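Local coordinates for conserved hypothetical protein (Streptococcus pneumoniae, PDB 2GK4) that probably acts in coenzyme A biosynthesis as a Rossmann-like phosphopantothenate–cysteine ligase, although its function has not been established, at residues T9-E15 with M92-T98; G159-D165 with I187-T193; V172-R176 with V205-L210. All blocks are in the same frame, centred on the assembly; numbering follows the deposited sequence.

Contact 1. Residues T9-E15 with M92-T98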
# COMPACT_ATOMS: atom_id res chain seq x y z
N THR A 9 10.63 13.09 -9.96
CA THR A 9 9.60 12.27 -9.33
C THR A 9 10.21 10.96 -8.85
O THR A 9 11.15 10.41 -9.47
CB THR A 9 8.38 11.94 -10.25
OG1 THR A 9 8.78 11.00 -11.26
CG2 THR A 9 7.80 13.23 -10.94
N SER A 10 9.70 10.46 -7.74
CA SER A 10 10.10 9.13 -7.29
C SER A 10 9.00 8.42 -6.50
O SER A 10 8.03 9.04 -6.05
CB SER A 10 11.36 9.24 -6.40
OG SER A 10 10.98 9.69 -5.10
N GLY A 11 9.18 7.12 -6.31
CA GLY A 11 8.24 6.37 -5.49
C GLY A 11 7.23 5.67 -6.38
O GLY A 11 7.57 5.20 -7.46
N GLY A 12 6.00 5.55 -5.91
CA GLY A 12 4.97 4.85 -6.69
C GLY A 12 3.59 5.28 -6.22
O GLY A 12 3.35 5.46 -5.01
N THR A 13 2.67 5.38 -7.17
CA THR A 13 1.31 5.84 -6.89
C THR A 13 0.49 4.72 -6.23
O THR A 13 0.77 3.52 -6.41
CB THR A 13 0.57 6.29 -8.18
OG1 THR A 13 0.63 5.26 -9.19
CG2 THR A 13 1.17 7.61 -8.72
N SER A 14 -0.49 5.13 -5.42
CA SER A 14 -1.41 4.23 -4.73
C SER A 14 -2.82 4.62 -5.14
O SER A 14 -3.18 5.79 -5.04
CB SER A 14 -1.29 4.37 -3.21
OG SER A 14 -0.16 3.67 -2.69
N GLU A 15 -3.60 3.66 -5.59
CA GLU A 15 -4.97 3.94 -6.04
C GLU A 15 -5.96 3.29 -5.05
O GLU A 15 -5.97 2.08 -4.90
CB GLU A 15 -5.16 3.37 -7.45
CG GLU A 15 -4.14 3.87 -8.49
CD GLU A 15 -4.25 5.35 -8.79
OE1 GLU A 15 -5.40 5.85 -8.98
OE2 GLU A 15 -3.18 6.01 -8.86
N MSE A 92 9.24 8.06 -10.82
CA MSE A 92 8.13 7.45 -10.08
C MSE A 92 7.51 6.31 -10.91
O MSE A 92 7.41 6.41 -12.13
CB MSE A 92 7.05 8.51 -9.77
CG MSE A 92 5.89 7.97 -8.91
SE MSE A 92 4.54 9.35 -8.70
CE MSE A 92 5.59 10.60 -7.57
N ALA A 93 7.10 5.23 -10.24
CA ALA A 93 6.33 4.16 -10.88
C ALA A 93 4.86 4.62 -10.86
O ALA A 93 4.24 4.74 -9.79
CB ALA A 93 6.48 2.86 -10.09
N VAL A 94 4.31 4.82 -12.05
CA VAL A 94 2.96 5.41 -12.16
C VAL A 94 1.98 4.31 -12.51
O VAL A 94 2.20 3.58 -13.48
CB VAL A 94 2.95 6.53 -13.24
CG1 VAL A 94 1.53 7.13 -13.44
CG2 VAL A 94 3.92 7.62 -12.82
N SER A 95 0.91 4.19 -11.73
CA SER A 95 -0.13 3.19 -11.97
C SER A 95 -0.64 3.26 -13.41
O SER A 95 -0.92 4.36 -13.92
CB SER A 95 -1.29 3.37 -10.99
OG SER A 95 -0.81 3.19 -9.68
N ASP A 96 -0.73 2.11 -14.06
CA ASP A 96 -1.37 2.05 -15.37
C ASP A 96 -2.87 1.91 -15.29
O ASP A 96 -3.55 2.16 -16.29
CB ASP A 96 -0.82 0.91 -16.20
CG ASP A 96 0.50 1.24 -16.84
OD1 ASP A 96 0.74 2.43 -17.18
OD2 ASP A 96 1.29 0.30 -17.00
N TYR A 97 -3.37 1.46 -14.13
CA TYR A 97 -4.79 1.22 -13.92
C TYR A 97 -5.27 1.74 -12.58
O TYR A 97 -4.53 1.70 -11.58
CB TYR A 97 -5.09 -0.29 -14.01
CG TYR A 97 -4.82 -0.82 -15.41
CD1 TYR A 97 -3.56 -1.34 -15.74
CD2 TYR A 97 -5.79 -0.76 -16.40
CE1 TYR A 97 -3.28 -1.79 -17.05
CE2 TYR A 97 -5.52 -1.20 -17.70
CZ TYR A 97 -4.27 -1.71 -18.02
OH TYR A 97 -4.01 -2.17 -19.31
N THR A 98 -6.54 2.12 -12.55
CA THR A 98 -7.17 2.57 -11.33
C THR A 98 -8.54 1.89 -11.11
O THR A 98 -9.28 1.66 -12.07
CB THR A 98 -7.27 4.11 -11.35
OG1 THR A 98 -7.61 4.59 -10.05
CG2 THR A 98 -8.25 4.62 -12.46
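M92, T13 and E15 lose the most surface here. M92, modelled as selenomethionine, sits at the T9 end. Its side chain is extended to SE, then bends (chi3 m) beside the loop at S10-T13. SE lies 3.8 Å from T13 CG2, and CE lies 3.3 Å from S10 O. The backbone N of M92 donates to T9 OG1 at 3.0 Å, although the position of OG1 is less certain. Its neighbour A93 bridges G12: A93 N donates to G11 O at 2.8 Å, and T13 N donates to A93 O at 3.1 Å. G11 has a positive phi, and at its backbone angles a CB would jam against the carbonyl of S10. The two chains run roughly the same way, 20° apart. They carry the chain from strands 5-9 and 87-90, adjacent and parallel at the centre of a Rossmann-like sheet, into strands 14-16 and 97-104. The strand order changes direction between the first two. Such a switch point forms a crevice in Rossmann-like folds, and the glycine-containing loop after the first strand is consistent with a nucleotide site. T13 comes next along the pair. Its OG1 is hydrogen-bonded to S95 OG at 2.6 Å, and either hydroxyl could be the donor. E15 closes the far end. T98 OG1 donates to E15 OE1 at 2.8 Å, and E15 CG lies 3.6 Å from S95 OG. E15 OE2 accepts from the backbone N of T71, where helix 71-81 starts. The same helix touches the side chains of T13 and S95.

Contact 2. Residues G159-D165 with I187-T193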
# COMPACT_ATOMS: atom_id res chain seq x y z
N GLY A 159 13.07 10.15 -18.79
CA GLY A 159 12.22 9.10 -18.21
C GLY A 159 12.99 7.82 -17.97
O GLY A 159 14.20 7.74 -18.26
N PHE A 160 12.27 6.83 -17.43
CA PHE A 160 12.80 5.50 -17.13
C PHE A 160 11.92 4.45 -17.76
O PHE A 160 10.74 4.70 -18.04
CB PHE A 160 12.85 5.27 -15.60
CG PHE A 160 13.96 6.00 -14.93
CD1 PHE A 160 13.87 7.35 -14.65
CD2 PHE A 160 15.13 5.32 -14.58
CE1 PHE A 160 14.94 8.04 -14.05
CE2 PHE A 160 16.18 5.98 -13.95
CZ PHE A 160 16.08 7.35 -13.71
N LYS A 161 12.48 3.28 -18.02
CA LYS A 161 11.71 2.17 -18.49
C LYS A 161 12.25 0.93 -17.82
O LYS A 161 13.44 0.65 -17.90
CB LYS A 161 11.84 2.05 -20.01
CG LYS A 161 11.12 0.85 -20.62
CD LYS A 161 9.61 0.96 -20.44
CE LYS A 161 9.04 2.10 -21.24
NZ LYS A 161 7.59 2.27 -20.93
N LEU A 162 11.37 0.19 -17.15
CA LEU A 162 11.78 -0.97 -16.35
C LEU A 162 11.03 -2.18 -16.87
O LEU A 162 9.78 -2.24 -16.79
CB LEU A 162 11.49 -0.73 -14.85
CG LEU A 162 11.72 -1.88 -13.87
CD1 LEU A 162 13.21 -2.21 -13.80
CD2 LEU A 162 11.15 -1.57 -12.48
N LEU A 163 11.77 -3.14 -17.40
CA LEU A 163 11.19 -4.39 -17.87
C LEU A 163 11.73 -5.52 -17.02
O LEU A 163 12.58 -5.30 -16.16
CB LEU A 163 11.52 -4.61 -19.34
CG LEU A 163 11.04 -3.50 -20.28
CD1 LEU A 163 11.44 -3.88 -21.70
CD2 LEU A 163 9.52 -3.26 -20.22
N VAL A 164 11.28 -6.74 -17.29
CA VAL A 164 11.68 -7.89 -16.48
C VAL A 164 12.09 -9.06 -17.40
O VAL A 164 11.27 -9.56 -18.17
CB VAL A 164 10.55 -8.36 -15.52
CG1 VAL A 164 11.11 -9.40 -14.54
CG2 VAL A 164 9.96 -7.17 -14.70
N ASP A 165 13.37 -9.44 -17.32
CA ASP A 165 13.94 -10.62 -17.99
C ASP A 165 13.86 -10.50 -19.52
O ASP A 165 13.24 -11.33 -20.18
CB ASP A 165 13.29 -11.93 -17.51
CG ASP A 165 14.24 -13.12 -17.60
OD1 ASP A 165 15.38 -12.96 -18.09
OD2 ASP A 165 13.85 -14.23 -17.17
N ILE A 187 15.80 8.20 -22.17
CA ILE A 187 15.13 7.18 -21.37
C ILE A 187 16.19 6.26 -20.76
O ILE A 187 17.01 5.66 -21.48
CB ILE A 187 14.12 6.31 -22.20
CG1 ILE A 187 12.93 7.12 -22.74
CG2 ILE A 187 13.59 5.17 -21.38
CD1 ILE A 187 12.04 7.75 -21.67
N ILE A 188 16.16 6.14 -19.44
CA ILE A 188 17.07 5.25 -18.73
C ILE A 188 16.36 3.90 -18.56
O ILE A 188 15.39 3.76 -17.77
CB ILE A 188 17.53 5.88 -17.41
CG1 ILE A 188 18.28 7.20 -17.69
CG2 ILE A 188 18.40 4.90 -16.57
CD1 ILE A 188 18.55 8.02 -16.47
N ALA A 189 16.81 2.93 -19.34
CA ALA A 189 16.15 1.63 -19.40
C ALA A 189 16.89 0.64 -18.50
O ALA A 189 18.11 0.68 -18.40
CB ALA A 189 16.11 1.11 -20.84
N ASN A 190 16.14 -0.22 -17.82
CA ASN A 190 16.74 -1.21 -16.94
C ASN A 190 15.87 -2.44 -16.80
O ASN A 190 14.67 -2.40 -17.08
CB ASN A 190 17.15 -0.59 -15.60
CG ASN A 190 15.98 0.04 -14.79
OD1 ASN A 190 16.05 0.07 -13.57
ND2 ASN A 190 14.97 0.60 -15.45
N ASP A 191 16.51 -3.54 -16.38
CA ASP A 191 15.88 -4.85 -16.28
C ASP A 191 15.93 -5.18 -14.80
O ASP A 191 16.97 -5.08 -14.13
CB ASP A 191 16.70 -5.86 -17.11
CG ASP A 191 16.07 -7.24 -17.18
OD1 ASP A 191 15.36 -7.67 -16.23
OD2 ASP A 191 16.32 -7.93 -18.21
N LEU A 192 14.75 -5.50 -14.26
CA LEU A 192 14.62 -5.85 -12.87
C LEU A 192 15.62 -6.93 -12.44
O LEU A 192 16.10 -6.93 -11.29
CB LEU A 192 13.20 -6.36 -12.59
CG LEU A 192 12.88 -6.57 -11.09
CD1 LEU A 192 12.92 -5.25 -10.32
CD2 LEU A 192 11.50 -7.19 -11.01
N THR A 193 15.93 -7.84 -13.35
CA THR A 193 16.77 -9.00 -13.03
C THR A 193 18.25 -8.62 -13.03
O THR A 193 19.09 -9.44 -12.68
CB THR A 193 16.55 -10.19 -14.02
OG1 THR A 193 17.08 -9.85 -15.31
CG2 THR A 193 15.07 -10.54 -14.15
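Strands 159-163 and 187-191 are parallel neighbours with their axes 18° apart. Five backbone hydrogen bonds join the two segments. The carbonyls of the first strand accept in turn: G159 O from I188 N at 2.8 Å, K161 O from N190 N at 2.8 Å, and L163 O from L192 N at 2.9 Å. In return, K161 N donates to I188 O and L163 N to N190 O, both at 3.0 Å. K161 O has a second donor in the side chain of N190, whose ND2 lies 2.9 Å from it. N190 OD1 is satisfied by a glycerol, probably from the crystallisation liquor. The pair belongs to a beta-alpha-beta crossover: strand 156-163, helix 168-182, strand 186-191. The helix covers the face that carries I187 and A189. On the far edge of strand 186-191, the backbones of I187 and A189 bond to V205 and I203 of antiparallel strand 202-205. The other face holds F160 and I188. I188 CB sits over the F160 ring, 4.1 Å from its centroid, in a CH-pi contact, and F160 also packs on helix 30-41. At the end of its strand, the D191 side chain takes over as acceptor. Its OD1 accepts from T193 N at 2.9 Å, which makes an Asx turn. D165 N also reaches D191 OD1 at 2.9 Å. D191 OD2 accepts from V166 N, in the chain leading to helix 168-182.

Contact 3. Residues V172-R176 with V205-L210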
# COMPACT_ATOMS: atom_id res chain seq x y z
N VAL A 172 16.32 -1.61 -25.34
CA VAL A 172 16.57 -0.43 -26.19
C VAL A 172 15.40 -0.13 -27.15
O VAL A 172 14.97 1.02 -27.26
CB VAL A 172 17.89 -0.59 -26.99
CG1 VAL A 172 18.03 0.52 -28.05
CG2 VAL A 172 19.06 -0.54 -25.98
N ASP A 173 14.90 -1.16 -27.81
CA ASP A 173 13.74 -1.07 -28.72
C ASP A 173 12.56 -0.41 -28.00
O ASP A 173 12.02 0.60 -28.47
CB ASP A 173 13.41 -2.48 -29.25
CG ASP A 173 12.04 -2.61 -29.97
OD1 ASP A 173 11.23 -1.67 -30.03
OD2 ASP A 173 11.75 -3.73 -30.46
N ILE A 174 12.19 -0.97 -26.86
CA ILE A 174 11.08 -0.42 -26.05
C ILE A 174 11.35 1.01 -25.54
O ILE A 174 10.45 1.88 -25.58
CB ILE A 174 10.74 -1.36 -24.88
CG1 ILE A 174 10.36 -2.76 -25.40
CG2 ILE A 174 9.63 -0.76 -23.94
CD1 ILE A 174 9.11 -2.82 -26.32
N ALA A 175 12.56 1.26 -25.04
CA ALA A 175 12.94 2.60 -24.61
C ALA A 175 12.84 3.62 -25.74
O ALA A 175 12.34 4.74 -25.52
CB ALA A 175 14.35 2.61 -23.99
N ARG A 176 13.29 3.26 -26.94
CA ARG A 176 13.20 4.19 -28.07
C ARG A 176 11.78 4.52 -28.50
O ARG A 176 11.50 5.65 -28.88
CB ARG A 176 14.03 3.70 -29.25
CG ARG A 176 15.48 4.02 -29.00
CD ARG A 176 16.37 3.74 -30.15
NE ARG A 176 17.68 4.25 -29.81
CZ ARG A 176 18.83 3.72 -30.19
NH1 ARG A 176 19.96 4.31 -29.80
NH2 ARG A 176 18.87 2.65 -30.98
N VAL A 205 19.32 5.55 -23.01
CA VAL A 205 18.84 5.47 -24.36
C VAL A 205 18.46 6.87 -24.90
O VAL A 205 17.51 7.57 -24.41
CB VAL A 205 17.64 4.47 -24.49
CG1 VAL A 205 17.19 4.33 -25.94
CG2 VAL A 205 18.04 3.08 -23.97
N GLU A 206 19.18 7.25 -25.94
CA GLU A 206 18.80 8.40 -26.72
C GLU A 206 18.43 7.98 -28.14
O GLU A 206 18.53 6.82 -28.52
CB GLU A 206 19.94 9.42 -26.72
CG GLU A 206 20.25 9.96 -25.33
CD GLU A 206 21.56 10.73 -25.29
OE1 GLU A 206 22.58 10.22 -25.77
OE2 GLU A 206 21.60 11.84 -24.74
N LYS A 207 17.99 8.95 -28.94
CA LYS A 207 17.50 8.69 -30.27
C LYS A 207 18.50 7.89 -31.10
O LYS A 207 18.16 6.88 -31.70
CB LYS A 207 17.20 10.02 -30.93
CG LYS A 207 16.50 9.91 -32.26
CD LYS A 207 15.54 11.08 -32.43
CE LYS A 207 16.26 12.37 -32.83
NZ LYS A 207 15.43 13.14 -33.82
N ASN A 208 19.75 8.34 -31.10
CA ASN A 208 20.80 7.76 -31.94
C ASN A 208 22.06 7.31 -31.20
O ASN A 208 23.09 7.03 -31.84
CB ASN A 208 21.25 8.78 -33.00
CG ASN A 208 20.16 9.09 -34.03
OD1 ASN A 208 19.39 8.23 -34.43
ND2 ASN A 208 20.11 10.34 -34.44
N GLN A 209 22.03 7.28 -29.87
CA GLN A 209 23.17 6.74 -29.15
C GLN A 209 22.75 6.13 -27.84
O GLN A 209 21.66 6.39 -27.34
CB GLN A 209 24.27 7.77 -28.90
CG GLN A 209 23.80 9.17 -28.69
CD GLN A 209 24.85 10.18 -29.10
OE1 GLN A 209 24.77 10.77 -30.17
NE2 GLN A 209 25.87 10.35 -28.26
N LEU A 210 23.68 5.35 -27.30
CA LEU A 210 23.50 4.62 -26.07
C LEU A 210 24.70 4.83 -25.17
O LEU A 210 25.84 5.04 -25.64
CB LEU A 210 23.43 3.11 -26.36
CG LEU A 210 22.34 2.57 -27.29
CD1 LEU A 210 22.53 1.06 -27.44
CD2 LEU A 210 20.94 2.90 -26.79
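V205 is the main bump. It points into a shallow hollow on helix 168-182, lined by V172, A175 and the base of R176. V205 CG2 reaches A175 CB at 3.7 Å and V172 CG2 at 4.3 Å, while V205 CG1 meets R176 CG at 3.5 Å. L210 comes in beside it, with CD2 4.0 Å from V172 CG1. V205 and L210 flank the turn of the hairpin that joins strands 202-205 and 210-213, and E206 N donates to Q209 O at 3.0 Å within it. R176 stretches from the helix along this turn. Its NE and NH1 both donate to E206 O, at 3.0 and 3.2 Å. K207 O lies over one face of the guanidinium without a hydrogen bond. The E206 carboxylate instead forms a salt bridge with K226. Across this contact the arginine is therefore hydrogen-bonded to a backbone carbonyl and not to an acid, so this bonding depends on the course of the backbone, while V205 and L210 supply apolar contact.

Overall arrangement
Contact 1 is the buried one, its centre about 5 Å from the centre of the chain, where loops leave the middle of the sheet. Contact 2 is partly buried and reaches the surface beyond its strand ends. Contact 3 lies furthest out, its centre about 19 Å from that of the chain. Contacts 2 and 3 touch: helix 168-182 connects the two strands of contact 2 and supplies one side of contact 3, and A189 CB lies 3.9 Å from A175 CB. Contact 1 touches neither. Its bonds mix backbone, hydroxyl and carboxylate groups, those of contact 2 are mostly parallel backbone pairs plus side-chain bonds of N190 and D191, and contact 3 combines aliphatic packing with one arginine.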